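Local coordinates for protein N-acetylgalactosaminyltransferase 7 (Homo sapiens, PDB 6IWR) that is a member of the N-acetylgalactosaminyltransferase family and combines a GT-A glycosyltransferase domain with a ricin-type beta-trefoil lectin domain, at residues Ile153-Asn157 with Ile185-Lys191. Numbering follows the deposited sequence.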
# COMPACT_ATOMS: atom_id res chain seq x y z
N ILE A 153 11.02 29.13 8.65
CA ILE A 153 10.07 28.06 8.44
C ILE A 153 9.57 28.22 7.01
O ILE A 153 8.91 29.22 6.69
CB ILE A 153 8.90 28.11 9.43
CG1 ILE A 153 9.39 28.02 10.86
CG2 ILE A 153 7.90 26.98 9.16
CD1 ILE A 153 8.35 28.42 11.82
N VAL A 154 9.89 27.27 6.16
CA VAL A 154 9.36 27.21 4.81
C VAL A 154 8.07 26.42 4.86
O VAL A 154 8.01 25.34 5.46
CB VAL A 154 10.39 26.57 3.86
CG1 VAL A 154 9.77 26.34 2.48
CG2 VAL A 154 11.65 27.43 3.80
N PHE A 155 7.00 26.96 4.28
CA PHE A 155 5.76 26.22 4.29
C PHE A 155 5.11 26.28 2.91
O PHE A 155 5.36 27.18 2.11
CB PHE A 155 4.80 26.73 5.37
CG PHE A 155 4.20 28.07 5.09
CD1 PHE A 155 3.00 28.17 4.39
CD2 PHE A 155 4.81 29.22 5.55
CE1 PHE A 155 2.42 29.40 4.13
CE2 PHE A 155 4.24 30.47 5.29
CZ PHE A 155 3.05 30.55 4.57
N HIS A 156 4.28 25.26 2.65
CA HIS A 156 3.44 25.20 1.46
C HIS A 156 2.12 24.58 1.87
O HIS A 156 2.08 23.40 2.23
CB HIS A 156 4.12 24.40 0.33
CG HIS A 156 3.24 24.15 -0.85
ND1 HIS A 156 3.08 25.06 -1.88
CD2 HIS A 156 2.47 23.09 -1.18
CE1 HIS A 156 2.24 24.58 -2.77
NE2 HIS A 156 1.85 23.38 -2.37
N ASN A 157 1.05 25.37 1.85
CA ASN A 157 -0.31 24.87 2.06
C ASN A 157 -0.50 24.21 3.42
O ASN A 157 -1.44 23.44 3.61
CB ASN A 157 -0.71 23.90 0.95
CG ASN A 157 -1.16 24.63 -0.30
OD1 ASN A 157 -1.28 25.87 -0.31
ND2 ASN A 157 -1.42 23.87 -1.36
N ILE A 185 8.56 31.49 5.12
CA ILE A 185 8.73 31.54 3.67
C ILE A 185 7.58 30.77 3.05
O ILE A 185 7.53 29.53 3.11
CB ILE A 185 10.07 30.98 3.20
CG1 ILE A 185 11.23 31.73 3.83
CG2 ILE A 185 10.15 31.06 1.68
CD1 ILE A 185 11.44 33.08 3.25
N ASP A 186 6.66 31.50 2.43
CA ASP A 186 5.53 30.92 1.71
C ASP A 186 6.00 30.49 0.34
O ASP A 186 6.30 31.33 -0.51
CB ASP A 186 4.42 31.96 1.58
CG ASP A 186 3.18 31.38 0.98
OD1 ASP A 186 3.27 30.31 0.33
OD2 ASP A 186 2.12 32.00 1.18
N ASP A 187 6.06 29.18 0.10
CA ASP A 187 6.46 28.70 -1.23
C ASP A 187 5.24 28.49 -2.12
O ASP A 187 4.95 27.38 -2.58
CB ASP A 187 7.28 27.42 -1.12
CG ASP A 187 8.07 27.15 -2.37
OD1 ASP A 187 8.46 28.14 -3.04
OD2 ASP A 187 8.28 25.96 -2.69
N PHE A 188 4.52 29.59 -2.36
CA PHE A 188 3.51 29.65 -3.42
C PHE A 188 2.26 28.85 -3.06
O PHE A 188 1.69 28.17 -3.91
CB PHE A 188 4.10 29.16 -4.75
CG PHE A 188 3.44 29.74 -5.94
CD1 PHE A 188 3.29 31.11 -6.06
CD2 PHE A 188 2.95 28.93 -6.95
CE1 PHE A 188 2.67 31.67 -7.16
CE2 PHE A 188 2.33 29.48 -8.07
CZ PHE A 188 2.19 30.85 -8.17
N SER A 189 1.81 28.95 -1.81
CA SER A 189 0.60 28.27 -1.36
C SER A 189 -0.63 28.81 -2.09
O SER A 189 -0.66 29.96 -2.54
CB SER A 189 0.42 28.45 0.15
OG SER A 189 1.56 28.04 0.89
N ASN A 190 -1.67 27.99 -2.18
CA ASN A 190 -2.95 28.48 -2.69
C ASN A 190 -4.05 28.57 -1.65
O ASN A 190 -5.04 29.24 -1.90
CB ASN A 190 -3.45 27.59 -3.84
CG ASN A 190 -2.99 26.18 -3.71
OD1 ASN A 190 -1.83 25.87 -4.00
ND2 ASN A 190 -3.87 25.30 -3.25
N LYS A 191 -3.90 27.92 -0.49
CA LYS A 191 -5.00 27.88 0.47
C LYS A 191 -5.18 29.25 1.12
O LYS A 191 -4.22 29.89 1.57
CB LYS A 191 -4.76 26.79 1.51
CG LYS A 191 -4.22 25.51 0.90
CD LYS A 191 -4.73 24.22 1.53
CE LYS A 191 -5.10 23.28 0.39
NZ LYS A 191 -5.51 21.90 0.75
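In this GT-A glycosyltransferase domain, a beta-alpha-beta unit brings the C-terminal ends of two parallel strands together, the chain crossing over through helix 160-173. The register follows from three nearly linear backbone hydrogen bonds: Ile185 N to Ile153 O (2.8 Å, 169°), Phe155 N to Ile185 O (2.9 Å, 169°) and Asp187 N to Phe155 O (2.9 Å, 176°). Beyond the strands, side chains take over the pairing. His156 ND1 donates to Asp187 O (3.1 Å), and Asn157 N donates to Ser189 OG (2.9 Å). Ser189 OG in turn donates a hydrogen bond to Asp186 OD1 (2.9 Å); the same OD1 accepts from Ser189 N (2.9 Å, 170°), three residues on, which defines an Asx motif. Asp186 OD2 is answered by a salt bridge to Arg213; the Asp187 carboxylate turns to Asn214 and the backbone N of Glu218, and Lys191 NZ pairs with Glu112. One face of the Phe155 ring covers the end of the neighbouring strand: Asp186 CA lies 4.0 Å from the ring centroid, 20° off the normal, a CH-pi contact. The manganese ion is about 10 Å from the Val154 side chain. At the loop end, Asn157 OD1 accepts Asn190 N at 2.9 Å and, weakly, Lys191 N at 3.3 Å.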